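Local coordinates for protein carboxypeptidase Y inhibitor (Saccharomyces cerevisiae, PDB 1WPX) that inhibits the serine protease carboxypeptidase Y specifically and potently as a member of the phosphatidylethanolamine-binding protein family, at residues D88-P97 with E109-L120; M151-S159 with S212-K220. All blocks are in the same frame, centred on the assembly; numbering follows the deposited sequence.

Contact 1 of 2, residues D88-P97 with E109-L120. With SO4 (sulfate ion), chain G.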
loop_
_atom_site.group_PDB
_atom_site.type_symbol
_atom_site.label_atom_id
_atom_site.label_comp_id
_atom_site.label_asym_id
_atom_site.label_seq_id
_atom_site.Cartn_x
_atom_site.Cartn_y
_atom_site.Cartn_z
ATOM N N ASP B 88 20.958 -21.931 -18.739
ATOM C CA ASP B 88 20.513 -21.826 -17.359
ATOM C C ASP B 88 19.466 -22.817 -16.874
ATOM O O ASP B 88 18.415 -22.990 -17.481
ATOM C CB ASP B 88 20.009 -20.412 -17.071
ATOM C CG ASP B 88 21.131 -19.398 -16.968
ATOM O OD1 ASP B 88 22.311 -19.812 -16.878
ATOM O OD2 ASP B 88 20.824 -18.182 -16.963
ATOM N N LEU B 89 19.780 -23.461 -15.760
ATOM C CA LEU B 89 18.887 -24.403 -15.117
ATOM C C LEU B 89 18.723 -23.889 -13.690
ATOM O O LEU B 89 19.689 -23.450 -13.067
ATOM C CB LEU B 89 19.494 -25.804 -15.117
ATOM C CG LEU B 89 19.559 -26.514 -16.471
ATOM C CD1 LEU B 89 20.191 -27.887 -16.289
ATOM C CD2 LEU B 89 18.159 -26.653 -17.051
ATOM N N PHE B 90 17.502 -23.921 -13.170
ATOM C CA PHE B 90 17.273 -23.420 -11.822
ATOM C C PHE B 90 16.768 -24.444 -10.816
ATOM O O PHE B 90 16.267 -25.514 -11.180
ATOM C CB PHE B 90 16.295 -22.243 -11.857
ATOM C CG PHE B 90 16.734 -21.116 -12.740
ATOM C CD1 PHE B 90 16.497 -21.158 -14.111
ATOM C CD2 PHE B 90 17.406 -20.022 -12.205
ATOM C CE1 PHE B 90 16.922 -20.129 -14.939
ATOM C CE2 PHE B 90 17.840 -18.981 -13.021
ATOM C CZ PHE B 90 17.599 -19.035 -14.392
ATOM N N THR B 91 16.922 -24.097 -9.543
ATOM C CA THR B 91 16.462 -24.925 -8.442
ATOM C C THR B 91 15.568 -24.073 -7.550
ATOM O O THR B 91 15.937 -22.971 -7.136
ATOM C CB THR B 91 17.637 -25.483 -7.614
ATOM O OG1 THR B 91 18.182 -26.627 -8.281
ATOM C CG2 THR B 91 17.168 -25.884 -6.213
ATOM N N LEU B 92 14.385 -24.600 -7.270
ATOM C CA LEU B 92 13.399 -23.921 -6.444
ATOM C C LEU B 92 13.279 -24.656 -5.113
ATOM O O LEU B 92 12.949 -25.843 -5.073
ATOM C CB LEU B 92 12.058 -23.913 -7.179
ATOM C CG LEU B 92 11.064 -22.786 -6.920
ATOM C CD1 LEU B 92 11.773 -21.450 -6.730
ATOM C CD2 LEU B 92 10.131 -22.724 -8.111
ATOM N N VAL B 93 13.548 -23.937 -4.030
ATOM C CA VAL B 93 13.496 -24.505 -2.688
ATOM C C VAL B 93 12.439 -23.868 -1.785
ATOM O O VAL B 93 12.092 -22.704 -1.948
ATOM C CB VAL B 93 14.871 -24.344 -1.986
ATOM C CG1 VAL B 93 14.769 -24.723 -0.514
ATOM C CG2 VAL B 93 15.904 -25.204 -2.679
ATOM N N MET B 94 11.920 -24.649 -0.841
ATOM C CA MET B 94 10.966 -24.144 0.140
ATOM C C MET B 94 11.377 -24.706 1.494
ATOM O O MET B 94 11.414 -25.919 1.685
ATOM C CB MET B 94 9.532 -24.567 -0.165
ATOM C CG MET B 94 8.528 -23.861 0.749
ATOM S SD MET B 94 6.804 -24.350 0.517
ATOM C CE MET B 94 6.299 -24.587 2.219
ATOM N N THR B 95 11.698 -23.828 2.434
ATOM C CA THR B 95 12.112 -24.291 3.746
ATOM C C THR B 95 11.512 -23.473 4.892
ATOM O O THR B 95 11.126 -22.316 4.715
ATOM C CB THR B 95 13.650 -24.271 3.873
ATOM O OG1 THR B 95 14.045 -24.972 5.063
ATOM C CG2 THR B 95 14.158 -22.833 3.931
ATOM N N ASP B 96 11.442 -24.104 6.063
ATOM C CA ASP B 96 10.923 -23.484 7.276
ATOM C C ASP B 96 12.047 -23.493 8.314
ATOM O O ASP B 96 12.459 -24.552 8.776
ATOM C CB ASP B 96 9.718 -24.281 7.796
ATOM C CG ASP B 96 9.208 -23.772 9.143
ATOM O OD1 ASP B 96 9.774 -22.796 9.681
ATOM O OD2 ASP B 96 8.235 -24.352 9.668
ATOM N N PRO B 97 12.565 -22.312 8.685
ATOM C CA PRO B 97 13.645 -22.261 9.676
ATOM C C PRO B 97 13.091 -22.156 11.095
ATOM O O PRO B 97 13.847 -22.011 12.063
ATOM C CB PRO B 97 14.408 -21.013 9.272
ATOM C CG PRO B 97 13.283 -20.086 8.899
ATOM C CD PRO B 97 12.323 -20.978 8.106
ATOM N N GLU B 109 14.870 -25.747 9.924
ATOM C CA GLU B 109 15.051 -25.918 8.496
ATOM C C GLU B 109 14.455 -27.260 8.133
ATOM O O GLU B 109 15.144 -28.270 8.051
ATOM C CB GLU B 109 16.529 -25.835 8.117
ATOM C CG GLU B 109 17.059 -24.402 8.101
ATOM C CD GLU B 109 17.077 -23.778 6.711
ATOM O OE1 GLU B 109 16.287 -24.207 5.845
ATOM O OE2 GLU B 109 17.883 -22.846 6.493
ATOM N N PHE B 110 13.139 -27.250 7.968
ATOM C CA PHE B 110 12.373 -28.424 7.592
ATOM C C PHE B 110 12.185 -28.286 6.077
ATOM O O PHE B 110 11.658 -27.281 5.589
ATOM C CB PHE B 110 11.033 -28.407 8.327
ATOM C CG PHE B 110 10.227 -29.660 8.160
ATOM C CD1 PHE B 110 9.424 -29.845 7.041
ATOM C CD2 PHE B 110 10.249 -30.647 9.139
ATOM C CE1 PHE B 110 8.649 -30.994 6.900
ATOM C CE2 PHE B 110 9.479 -31.799 9.006
ATOM C CZ PHE B 110 8.676 -31.971 7.885
ATOM N N CYS B 111 12.639 -29.293 5.338
ATOM C CA CYS B 111 12.569 -29.276 3.883
ATOM C C CYS B 111 11.169 -29.548 3.334
ATOM O O CYS B 111 10.641 -30.655 3.447
ATOM C CB CYS B 111 13.571 -30.285 3.314
ATOM S SG CYS B 111 13.987 -30.014 1.589
ATOM N N HIS B 112 10.582 -28.529 2.719
ATOM C CA HIS B 112 9.243 -28.642 2.167
ATOM C C HIS B 112 9.202 -28.915 0.668
ATOM O O HIS B 112 8.265 -29.546 0.166
ATOM C CB HIS B 112 8.457 -27.363 2.474
ATOM C CG HIS B 112 7.902 -27.317 3.863
ATOM N ND1 HIS B 112 6.733 -27.954 4.216
ATOM C CD2 HIS B 112 8.373 -26.740 4.993
ATOM C CE1 HIS B 112 6.504 -27.769 5.504
ATOM N NE2 HIS B 112 7.485 -27.036 5.999
ATOM N N LEU B 113 10.217 -28.454 -0.050
ATOM C CA LEU B 113 10.231 -28.638 -1.490
ATOM C C LEU B 113 11.598 -28.349 -2.080
ATOM O O LEU B 113 12.335 -27.495 -1.580
ATOM C CB LEU B 113 9.169 -27.722 -2.112
ATOM C CG LEU B 113 8.926 -27.587 -3.618
ATOM C CD1 LEU B 113 9.968 -26.679 -4.218
ATOM C CD2 LEU B 113 8.918 -28.955 -4.278
ATOM N N VAL B 114 11.931 -29.091 -3.134
ATOM C CA VAL B 114 13.196 -28.943 -3.843
ATOM C C VAL B 114 13.043 -29.457 -5.266
ATOM O O VAL B 114 13.064 -30.657 -5.498
ATOM C CB VAL B 114 14.341 -29.736 -3.179
ATOM C CG1 VAL B 114 15.579 -29.679 -4.060
ATOM C CG2 VAL B 114 14.662 -29.157 -1.825
ATOM N N GLU B 115 12.879 -28.536 -6.209
ATOM C CA GLU B 115 12.732 -28.870 -7.621
ATOM C C GLU B 115 13.982 -28.417 -8.363
ATOM O O GLU B 115 14.431 -27.280 -8.190
ATOM C CB GLU B 115 11.530 -28.148 -8.206
ATOM C CG GLU B 115 10.379 -29.036 -8.561
ATOM C CD GLU B 115 9.361 -28.293 -9.383
ATOM O OE1 GLU B 115 8.772 -27.325 -8.855
ATOM O OE2 GLU B 115 9.161 -28.671 -10.558
ATOM N N CYS B 116 14.535 -29.290 -9.199
ATOM C CA CYS B 116 15.746 -28.941 -9.930
ATOM C C CYS B 116 15.626 -29.104 -11.435
ATOM O O CYS B 116 14.644 -29.653 -11.945
ATOM C CB CYS B 116 16.919 -29.780 -9.430
ATOM S SG CYS B 116 17.115 -29.776 -7.641
ATOM N N ASP B 117 16.650 -28.617 -12.133
ATOM C CA ASP B 117 16.717 -28.687 -13.583
ATOM C C ASP B 117 15.495 -28.019 -14.210
ATOM O O ASP B 117 14.866 -28.569 -15.114
ATOM C CB ASP B 117 16.810 -30.142 -14.038
ATOM C CG ASP B 117 17.782 -30.953 -13.200
ATOM O OD1 ASP B 117 18.941 -30.512 -13.020
ATOM O OD2 ASP B 117 17.383 -32.039 -12.721
ATOM N N LEU B 118 15.171 -26.830 -13.706
ATOM C CA LEU B 118 14.047 -26.040 -14.190
ATOM C C LEU B 118 14.579 -25.029 -15.187
ATOM O O LEU B 118 15.622 -24.424 -14.952
ATOM C CB LEU B 118 13.400 -25.271 -13.038
ATOM C CG LEU B 118 12.459 -25.970 -12.063
ATOM C CD1 LEU B 118 12.373 -25.170 -10.772
ATOM C CD2 LEU B 118 11.089 -26.117 -12.707
ATOM N N LYS B 119 13.879 -24.840 -16.298
ATOM C CA LYS B 119 14.322 -23.855 -17.271
ATOM C C LYS B 119 13.208 -22.843 -17.519
ATOM O O LYS B 119 12.021 -23.152 -17.382
ATOM C CB LYS B 119 14.758 -24.527 -18.581
ATOM C CG LYS B 119 13.673 -25.288 -19.301
ATOM C CD LYS B 119 14.147 -25.746 -20.676
ATOM C CE LYS B 119 13.145 -26.707 -21.342
ATOM N NZ LYS B 119 13.021 -28.045 -20.656
ATOM N N LEU B 120 13.597 -21.625 -17.865
ATOM C CA LEU B 120 12.641 -20.563 -18.119
ATOM C C LEU B 120 11.980 -20.658 -19.493
ATOM O O LEU B 120 12.639 -20.959 -20.486
ATOM C CB LEU B 120 13.344 -19.210 -17.989
ATOM C CG LEU B 120 13.716 -18.770 -16.572
ATOM C CD1 LEU B 120 14.822 -17.718 -16.594
ATOM C CD2 LEU B 120 12.462 -18.240 -15.890
HETATM S S SO4 G . 6.532 -27.384 9.238
HETATM O O1 SO4 G . 6.761 -28.839 9.172
HETATM O O2 SO4 G . 5.346 -27.043 8.430
HETATM O O3 SO4 G . 6.312 -26.988 10.642
HETATM O O4 SO4 G . 7.715 -26.680 8.715
HETATM O O HOH W 1 16.440 -21.221 -18.744
#
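Residues 90-96 and 110-116 pair as antiparallel strands, their axes 4.6 Å apart at closest approach and 177° between their directions. Bulges shift the register. His-112 and Leu-113 both face Met-94 in a classic bulge, so Met-94 O takes two bonds, from His-112 N (2.9 Å) and the longer one from Leu-113 N. G1 bulges lie at Glu-109 and Phe-110 opposite Asp-96 and at Asp-117 and Leu-118 opposite Phe-90. One face carries Phe-90, Leu-92, Met-94, Leu-113 and Leu-118. Leu-118 CD1 rests on Leu-92 CB at 3.8 Å. Leu-120 CD1 reaches the ring of Phe-90 at CE1, 3.6 Å away. Met-94 has CG anti to its N (chi1 -172°) and bends at chi3, which brings CE to 3.5 Å from His-112 CB, oblique to the imidazole. On the other face Thr-95 OG1 donates to Glu-109 OE1, at a doubtfully short modelled length, and Trp-189 NE1 bonds the same OG1. Around Asp-96 and His-112 a sulfate is bound, consistent with the anion-binding pocket of this family. His-112 NE2 donates to sulfate O4 at 2.7 Å, in a nearly straight bond (165°). ND1 of the same ring bonds Met-151 O. Sulfate O1 sits over the centre of one face of the Phe-110 ring. Asp-96 OD2 lies 2.6 Å from sulfate O4 and is hydrogen-bonded to His-162, while OD1 takes Asp-98 N. Strand 162-170 runs beside strand 90-96, with Leu-168 and Phe-166 against Leu-92 and Met-94. Strand 134-140 meets Leu-118 and Leu-120, and helix 198-203 packs on Val-93, Thr-95 and Val-114.

Contact 2 of 2, residues M151-S159 with S212-K220. With SO4 (sulfate ion), chain G.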
loop_
_atom_site.group_PDB
_atom_site.type_symbol
_atom_site.label_atom_id
_atom_site.label_comp_id
_atom_site.label_asym_id
_atom_site.label_seq_id
_atom_site.Cartn_x
_atom_site.Cartn_y
_atom_site.Cartn_z
ATOM N N MET B 151 5.311 -30.356 0.214
ATOM C CA MET B 151 4.536 -30.610 1.416
ATOM C C MET B 151 4.194 -29.251 2.027
ATOM O O MET B 151 5.087 -28.505 2.429
ATOM C CB MET B 151 5.332 -31.437 2.415
ATOM C CG MET B 151 4.477 -31.922 3.562
ATOM S SD MET B 151 5.379 -32.909 4.750
ATOM C CE MET B 151 5.636 -31.672 6.041
ATOM N N GLY B 152 2.902 -28.933 2.081
ATOM C CA GLY B 152 2.462 -27.661 2.626
ATOM C C GLY B 152 2.758 -27.428 4.097
ATOM O O GLY B 152 3.196 -28.338 4.801
ATOM N N PRO B 153 2.518 -26.202 4.596
ATOM C CA PRO B 153 2.771 -25.873 6.001
ATOM C C PRO B 153 1.943 -26.749 6.929
ATOM O O PRO B 153 0.785 -27.082 6.634
ATOM C CB PRO B 153 2.366 -24.403 6.094
ATOM C CG PRO B 153 2.568 -23.902 4.709
ATOM C CD PRO B 153 2.014 -25.023 3.874
ATOM N N ALA B 154 2.545 -27.119 8.052
ATOM C CA ALA B 154 1.883 -27.957 9.038
ATOM C C ALA B 154 2.485 -27.667 10.405
ATOM O O ALA B 154 2.867 -28.584 11.140
ATOM C CB ALA B 154 2.066 -29.421 8.680
ATOM N N PRO B 155 2.572 -26.377 10.766
ATOM C CA PRO B 155 3.138 -25.981 12.056
ATOM C C PRO B 155 2.344 -26.530 13.241
ATOM O O PRO B 155 1.113 -26.634 13.192
ATOM C CB PRO B 155 3.108 -24.459 11.985
ATOM C CG PRO B 155 1.875 -24.199 11.184
ATOM C CD PRO B 155 1.989 -25.215 10.075
ATOM N N PRO B 156 3.048 -26.905 14.320
ATOM C CA PRO B 156 2.425 -27.447 15.532
ATOM C C PRO B 156 1.523 -26.416 16.208
ATOM O O PRO B 156 1.931 -25.280 16.453
ATOM C CB PRO B 156 3.626 -27.806 16.408
ATOM C CG PRO B 156 4.716 -28.070 15.412
ATOM C CD PRO B 156 4.516 -26.957 14.421
ATOM N N LYS B 157 0.297 -26.819 16.506
ATOM C CA LYS B 157 -0.650 -25.936 17.166
ATOM C C LYS B 157 0.014 -25.278 18.372
ATOM O O LYS B 157 0.598 -25.957 19.211
ATOM C CB LYS B 157 -1.874 -26.741 17.619
ATOM C CG LYS B 157 -2.918 -25.932 18.355
ATOM C CD LYS B 157 -4.124 -26.782 18.714
ATOM C CE LYS B 157 -5.150 -25.965 19.481
ATOM N NZ LYS B 157 -4.545 -25.361 20.705
ATOM N N GLY B 158 -0.063 -23.954 18.444
ATOM C CA GLY B 158 0.522 -23.240 19.568
ATOM C C GLY B 158 1.978 -22.831 19.434
ATOM O O GLY B 158 2.463 -22.021 20.224
ATOM N N SER B 159 2.682 -23.373 18.445
ATOM C CA SER B 159 4.094 -23.040 18.257
ATOM C C SER B 159 4.298 -21.615 17.754
ATOM O O SER B 159 5.416 -21.101 17.747
ATOM C CB SER B 159 4.744 -24.026 17.287
ATOM O OG SER B 159 4.016 -24.096 16.078
ATOM N N SER B 212 14.097 -14.584 -3.795
ATOM C CA SER B 212 13.395 -15.144 -2.644
ATOM C C SER B 212 12.115 -14.392 -2.259
ATOM O O SER B 212 12.040 -13.174 -2.362
ATOM C CB SER B 212 14.328 -15.179 -1.437
ATOM O OG SER B 212 13.651 -15.678 -0.297
ATOM N N ASN B 213 11.111 -15.140 -1.822
ATOM C CA ASN B 213 9.842 -14.581 -1.374
ATOM C C ASN B 213 9.450 -15.436 -0.171
ATOM O O ASN B 213 10.023 -16.502 0.038
ATOM C CB ASN B 213 8.777 -14.706 -2.460
ATOM C CG ASN B 213 7.619 -13.732 -2.266
ATOM O OD1 ASN B 213 7.421 -13.191 -1.184
ATOM N ND2 ASN B 213 6.847 -13.518 -3.319
ATOM N N PHE B 214 8.487 -14.991 0.626
ATOM C CA PHE B 214 8.095 -15.785 1.782
ATOM C C PHE B 214 6.761 -15.345 2.373
ATOM O O PHE B 214 6.252 -14.266 2.073
ATOM C CB PHE B 214 9.180 -15.712 2.860
ATOM C CG PHE B 214 9.199 -14.412 3.603
ATOM C CD1 PHE B 214 8.818 -14.357 4.937
ATOM C CD2 PHE B 214 9.551 -13.234 2.959
ATOM C CE1 PHE B 214 8.783 -13.146 5.619
ATOM C CE2 PHE B 214 9.520 -12.019 3.629
ATOM C CZ PHE B 214 9.133 -11.975 4.963
ATOM N N PHE B 215 6.199 -16.198 3.219
ATOM C CA PHE B 215 4.932 -15.900 3.859
ATOM C C PHE B 215 4.913 -16.530 5.246
ATOM O O PHE B 215 5.826 -17.284 5.607
ATOM C CB PHE B 215 3.765 -16.417 3.002
ATOM C CG PHE B 215 3.605 -17.921 2.998
ATOM C CD1 PHE B 215 2.762 -18.548 3.912
ATOM C CD2 PHE B 215 4.250 -18.704 2.043
ATOM C CE1 PHE B 215 2.556 -19.935 3.870
ATOM C CE2 PHE B 215 4.054 -20.095 1.990
ATOM C CZ PHE B 215 3.204 -20.710 2.903
ATOM N N TYR B 216 3.893 -16.189 6.026
ATOM C CA TYR B 216 3.742 -16.729 7.368
ATOM C C TYR B 216 2.481 -17.574 7.429
ATOM O O TYR B 216 1.502 -17.317 6.726
ATOM C CB TYR B 216 3.628 -15.615 8.419
ATOM C CG TYR B 216 4.910 -14.889 8.775
ATOM C CD1 TYR B 216 5.282 -13.721 8.111
ATOM C CD2 TYR B 216 5.724 -15.343 9.813
ATOM C CE1 TYR B 216 6.430 -13.015 8.477
ATOM C CE2 TYR B 216 6.877 -14.648 10.189
ATOM C CZ TYR B 216 7.225 -13.484 9.518
ATOM O OH TYR B 216 8.362 -12.791 9.878
ATOM N N ALA B 217 2.521 -18.589 8.279
ATOM C CA ALA B 217 1.386 -19.470 8.486
ATOM C C ALA B 217 1.434 -19.854 9.957
ATOM O O ALA B 217 2.513 -19.937 10.556
ATOM C CB ALA B 217 1.496 -20.698 7.609
ATOM N N GLU B 218 0.264 -20.082 10.538
ATOM C CA GLU B 218 0.184 -20.429 11.947
ATOM C C GLU B 218 -1.004 -21.336 12.231
ATOM O O GLU B 218 -2.010 -21.302 11.523
ATOM C CB GLU B 218 0.054 -19.147 12.773
ATOM C CG GLU B 218 0.431 -19.281 14.225
ATOM C CD GLU B 218 0.136 -18.023 15.011
ATOM O OE1 GLU B 218 0.604 -17.914 16.164
ATOM O OE2 GLU B 218 -0.576 -17.145 14.478
ATOM N N THR B 219 -0.868 -22.162 13.260
ATOM C CA THR B 219 -1.940 -23.059 13.677
ATOM C C THR B 219 -2.270 -22.687 15.116
ATOM O O THR B 219 -1.441 -22.844 16.015
ATOM C CB THR B 219 -1.509 -24.538 13.615
ATOM O OG1 THR B 219 -1.379 -24.943 12.245
ATOM C CG2 THR B 219 -2.541 -25.419 14.302
ATOM N N LYS B 220 -3.474 -22.166 15.328
ATOM C CA LYS B 220 -3.894 -21.763 16.661
ATOM C C LYS B 220 -4.771 -22.821 17.314
ATOM O O LYS B 220 -4.460 -23.193 18.464
ATOM C CB LYS B 220 -4.637 -20.425 16.603
ATOM C CG LYS B 220 -3.756 -19.259 16.170
ATOM C CD LYS B 220 -4.471 -17.920 16.297
ATOM C CE LYS B 220 -3.519 -16.770 16.009
ATOM N NZ LYS B 220 -2.321 -16.798 16.905
ATOM O OXT LYS B 220 -5.752 -23.263 16.674
HETATM S S SO4 G . 6.532 -27.384 9.238
HETATM O O1 SO4 G . 6.761 -28.839 9.172
HETATM O O2 SO4 G . 5.346 -27.043 8.430
HETATM O O3 SO4 G . 6.312 -26.988 10.642
HETATM O O4 SO4 G . 7.715 -26.680 8.715
#
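The proline-rich loop 151-159 lines the anion pocket of this phosphatidylethanolamine-binding fold and packs along the end of strand 208-217 and the C-terminal tail. Ala-154 N gives the sulfate a hydrogen bond, to O2 at 2.8 Å. Pro-153 and Pro-155 point toward the strand and the tail that follows it. Pro-153 CG meets the edge of the Phe-215 ring at CZ (3.7 Å), the two side chains crossing at about a right angle. Its CB lies against the methyl of Ala-217. Tyr-164 touches Pro-153, Pro-155 and Ala-217 from strand 162-170. Thr-219 joins tail and loop. With OG1 anti to the carbonyl carbon (chi1 -71°), the hydroxyl donates to Pro-155 O at 3.2 Å, tilted from the carbonyl plane. CG2 lies 3.6 Å from Lys-157 CB. Replacing Thr-219 by an alanine removes both OG1 and CG2, which would probably leave Pro-155 O without this donor and a gap beside Lys-157. Residues 156-159 form a type II turn, in which Ser-159 N bonds Pro-156 O. Lys-157 extends alongside the C-terminal carboxylate of Lys-220. At the turn Gly-158 N donates to Thr-219 O at 3.0 Å, and the N-H points almost straight at the oxygen (166°).

How the contacts relate
Contact 1 and contact 2 have centres about 18 Å apart but meet at the sulfate, which probably comes from the crystallisation liquor. Segments 88-97 and 109-120 supply one side of this site and loop 151-159 another; Tyr-164 OH gives a further bond to the ion. The two contacts also touch directly. His-112 ND1 and Met-151 O form a probable hydrogen bond, though its modelled length of 2.5 Å is doubtfully short. Met-151 CE packs on the Phe-110 ring. Both contacts reach the same antiparallel sheet, where strand 162-170 lies between strands 90-96 and 208-217. The centre of contact 1 is about 7 Å from the chain centre, that of contact 2 about 15 Å.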